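Local structure of Azi13 (5HMC) at residues L18-E23 with E57-A62. The protein probably hydrolyses an aryl-CoA thioester, as a hotdog-fold thioesterase of the PaaI family, and binds 5-methylnaphthalene-1-carboxylic acid. Numbering follows the deposited sequence.
Sequences LGLQFE and ESVASA. With 5NE (5-methylnaphthalene-1-carboxylic acid), chain B.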
ATOM      1  N   LEU A  18      -6.650 -20.158  11.675  1.00 51.64           N
ATOM      2  CA  LEU A  18      -5.746 -20.144  10.535  1.00 51.14           C
ATOM      3  C   LEU A  18      -4.839 -21.362  10.516  1.00 52.76           C
ATOM      4  O   LEU A  18      -4.331 -21.725   9.453  1.00 55.77           O
ATOM      5  CB  LEU A  18      -4.901 -18.872  10.545  1.00 39.26           C
ATOM      6  CG  LEU A  18      -5.673 -17.590  10.234  1.00 45.35           C
ATOM      7  CD1 LEU A  18      -4.766 -16.377  10.360  1.00 40.90           C
ATOM      8  CD2 LEU A  18      -6.334 -17.632   8.855  1.00 39.87           C
ATOM      9  N   GLY A  19      -4.627 -22.004  11.660  1.00 53.12           N
ATOM     10  CA  GLY A  19      -3.722 -23.131  11.707  1.00 50.26           C
ATOM     11  C   GLY A  19      -2.265 -22.762  11.816  1.00 52.91           C
ATOM     12  O   GLY A  19      -1.400 -23.587  11.503  1.00 50.17           O
ATOM     13  N   LEU A  20      -1.955 -21.545  12.250  1.00 42.91           N
ATOM     14  CA  LEU A  20      -0.561 -21.160  12.379  1.00 47.07           C
ATOM     15  C   LEU A  20       0.068 -21.879  13.560  1.00 55.13           C
ATOM     16  O   LEU A  20      -0.560 -22.071  14.600  1.00 55.04           O
ATOM     17  CB  LEU A  20      -0.425 -19.652  12.555  1.00 43.74           C
ATOM     18  CG  LEU A  20      -0.775 -18.802  11.342  1.00 43.06           C
ATOM     19  CD1 LEU A  20      -0.703 -17.341  11.697  1.00 43.84           C
ATOM     20  CD2 LEU A  20       0.189 -19.106  10.216  1.00 44.28           C
ATOM     21  N   GLN A  21       1.316 -22.291  13.389  1.00 56.53           N
ATOM     22  CA  GLN A  21       2.074 -22.943  14.445  1.00 53.25           C
ATOM     23  C   GLN A  21       3.418 -22.246  14.494  1.00 51.10           C
ATOM     24  O   GLN A  21       4.189 -22.307  13.531  1.00 53.64           O
ATOM     25  CB  GLN A  21       2.220 -24.439  14.180  1.00 55.34           C
ATOM     26  CG  GLN A  21       0.873 -25.121  14.019  1.00 56.01           C
ATOM     27  CD  GLN A  21       0.932 -26.607  14.264  1.00 80.42           C
ATOM     28  OE1 GLN A  21       1.179 -27.388  13.344  1.00 84.09           O
ATOM     29  NE2 GLN A  21       0.699 -27.014  15.512  1.00 86.65           N
ATOM     30  N   PHE A  22       3.684 -21.567  15.602  1.00 54.29           N
ATOM     31  CA  PHE A  22       4.834 -20.691  15.700  1.00 53.07           C
ATOM     32  C   PHE A  22       6.050 -21.467  16.171  1.00 57.53           C
ATOM     33  O   PHE A  22       6.006 -22.151  17.195  1.00 61.07           O
ATOM     34  CB  PHE A  22       4.540 -19.532  16.644  1.00 47.22           C
ATOM     35  CG  PHE A  22       3.736 -18.446  16.014  1.00 46.00           C
ATOM     36  CD1 PHE A  22       2.377 -18.587  15.846  1.00 42.99           C
ATOM     37  CD2 PHE A  22       4.344 -17.288  15.572  1.00 44.72           C
ATOM     38  CE1 PHE A  22       1.633 -17.589  15.243  1.00 46.09           C
ATOM     39  CE2 PHE A  22       3.604 -16.284  14.983  1.00 44.66           C
ATOM     40  CZ  PHE A  22       2.245 -16.435  14.823  1.00 40.52           C
ATOM     41  N   GLU A  23       7.127 -21.370  15.404  1.00 55.20           N
ATOM     42  CA  GLU A  23       8.414 -21.879  15.836  1.00 60.54           C
ATOM     43  C   GLU A  23       9.165 -20.856  16.672  1.00 62.45           C
ATOM     44  O   GLU A  23      10.004 -21.230  17.500  1.00 62.27           O
ATOM     45  CB  GLU A  23       9.242 -22.291  14.607  1.00 52.57           C
ATOM     46  CG  GLU A  23      10.719 -22.570  14.899  1.00 71.51           C
ATOM     47  CD  GLU A  23      11.646 -22.065  13.799  1.00 79.58           C
ATOM     48  OE1 GLU A  23      11.452 -22.482  12.633  1.00 80.86           O
ATOM     49  OE2 GLU A  23      12.558 -21.250  14.099  1.00 75.12           O
ATOM     50  N   GLU A  57      -0.721 -10.506   9.005  1.00 38.33           N
ATOM     51  CA  GLU A  57      -1.070  -9.730  10.189  1.00 42.12           C
ATOM     52  C   GLU A  57      -0.696 -10.484  11.460  1.00 44.62           C
ATOM     53  O   GLU A  57      -0.174  -9.894  12.421  1.00 39.39           O
ATOM     54  CB  GLU A  57      -2.567  -9.412  10.172  1.00 36.57           C
ATOM     55  CG  GLU A  57      -3.010  -8.484  11.293  1.00 44.36           C
ATOM     56  CD  GLU A  57      -2.911  -7.031  10.893  1.00 45.65           C
ATOM     57  OE1 GLU A  57      -2.775  -6.773   9.671  1.00 47.42           O
ATOM     58  OE2 GLU A  57      -2.976  -6.157  11.789  1.00 51.05           O
ATOM     59  N   SER A  58      -0.938 -11.799  11.474  1.00 39.35           N
ATOM     60  CA  SER A  58      -0.728 -12.587  12.685  1.00 36.39           C
ATOM     61  C   SER A  58       0.748 -12.638  13.062  1.00 39.76           C
ATOM     62  O   SER A  58       1.118 -12.434  14.229  1.00 43.38           O
ATOM     63  CB  SER A  58      -1.273 -14.004  12.481  1.00 34.16           C
ATOM     64  OG  SER A  58      -2.649 -14.012  12.161  1.00 36.40           O
ATOM     65  N   VAL A  59       1.608 -12.928  12.086  1.00 33.97           N
ATOM     66  CA  VAL A  59       3.007 -13.170  12.402  1.00 37.84           C
ATOM     67  C   VAL A  59       3.704 -11.862  12.740  1.00 41.18           C
ATOM     68  O   VAL A  59       4.563 -11.816  13.631  1.00 43.41           O
ATOM     69  CB  VAL A  59       3.678 -13.924  11.234  1.00 37.80           C
ATOM     70  CG1 VAL A  59       5.108 -14.277  11.565  1.00 41.65           C
ATOM     71  CG2 VAL A  59       2.895 -15.200  10.924  1.00 36.89           C
ATOM     72  N   ALA A  60       3.322 -10.772  12.080  1.00 35.87           N
ATOM     73  CA  ALA A  60       3.927  -9.485  12.398  1.00 36.73           C
ATOM     74  C   ALA A  60       3.462  -8.964  13.761  1.00 39.89           C
ATOM     75  O   ALA A  60       4.278  -8.487  14.559  1.00 38.72           O
ATOM     76  CB  ALA A  60       3.604  -8.477  11.294  1.00 38.75           C
ATOM     77  N   SER A  61       2.158  -9.036  14.045  1.00 40.33           N
ATOM     78  CA  SER A  61       1.659  -8.491  15.307  1.00 41.29           C
ATOM     79  C   SER A  61       2.200  -9.271  16.490  1.00 44.60           C
ATOM     80  O   SER A  61       2.478  -8.690  17.543  1.00 39.24           O
ATOM     81  CB  SER A  61       0.134  -8.505  15.347  1.00 41.65           C
ATOM     82  OG  SER A  61      -0.417  -7.630  14.380  1.00 41.78           O
ATOM     83  N   ALA A  62       2.332 -10.591  16.343  1.00 43.59           N
ATOM     84  CA  ALA A  62       2.961 -11.397  17.384  1.00 41.60           C
ATOM     85  C   ALA A  62       4.360 -10.884  17.692  1.00 50.30           C
ATOM     86  O   ALA A  62       4.722 -10.690  18.860  1.00 47.50           O
ATOM     87  CB  ALA A  62       3.023 -12.867  16.954  1.00 41.91           C
TER
HETATM   88  O1N 5NE B 300      -3.282  -6.866  14.412  1.00 53.69           O
HETATM   89  C1L 5NE B 300      -4.077  -7.767  14.760  1.00 48.64           C
HETATM   90  O1M 5NE B 300      -5.269  -7.784  14.405  1.00 45.18           O
HETATM   91  C1J 5NE B 300      -3.510  -8.865  15.599  1.00 50.19           C
HETATM   92  C1E 5NE B 300      -2.861  -8.571  16.894  1.00 45.16           C
HETATM   93  C1F 5NE B 300      -2.756  -7.289  17.431  1.00 49.35           C
HETATM   94  C1A 5NE B 300      -2.130  -7.099  18.666  1.00 47.44           C
HETATM   95  C1I 5NE B 300      -3.546 -10.184  15.147  1.00 51.44           C
HETATM   96  C1H 5NE B 300      -2.992 -11.229  15.892  1.00 50.45           C
HETATM   97  C1G 5NE B 300      -2.376 -11.010  17.120  1.00 51.02           C
HETATM   98  C1D 5NE B 300      -2.299  -9.722  17.624  1.00 47.86           C
HETATM   99  C1C 5NE B 300      -1.643  -9.478  18.909  1.00 53.13           C
HETATM  100  C1O 5NE B 300      -1.081 -10.673  19.632  1.00 57.15           C
HETATM  101  C1B 5NE B 300      -1.585  -8.166  19.394  1.00 52.29           C
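The central helix 49-68 of a hotdog fold meets the end of helix 13-18, the turn after it and the beginning of strand 21-26 here, through Leu-18, Leu-20 and Phe-22 on one side and Ser-58, Val-59 and Ala-62 on the other. No hydrogen bond links the segments. Phe-22 presents the far edge of its ring to the helix: Val-59 CA and Ser-58 O lie near the ring plane, and Phe-22 CZ is 4.1 Å from Val-59 CG2. Farther along the helix, Phe-22 CE2 lies 4.0 Å from Ala-62 CB. Leu-20, with CG anti to its carbonyl carbon (chi1 -69°), sends CD1 tightly onto Ser-58 CB at 3.5 Å. Leu-18 CD1 sits 3.6 Å from Ser-58 OG, whose polar needs are met by Ala-54 O and by His-48 NE2 of the second subunit. Away from this apolar seam, the same helix faces the ligand. Glu-57 OE2 stands 2.7 Å from 5NE O1N, while Asn-79 ND2 bonds Glu-57 OE1. Ser-61 CB packs against the naphthalene at 3.4 Å from 5NE C1E. Replacing Glu-57 with an alanine would probably leave 5NE O1N without its nearest carboxylate neighbour and Asn-79 ND2 without this acceptor. Gly-49 N of the second subunit also binds the ligand, consistent with the intersubunit active-site pocket of hotdog thioesterases.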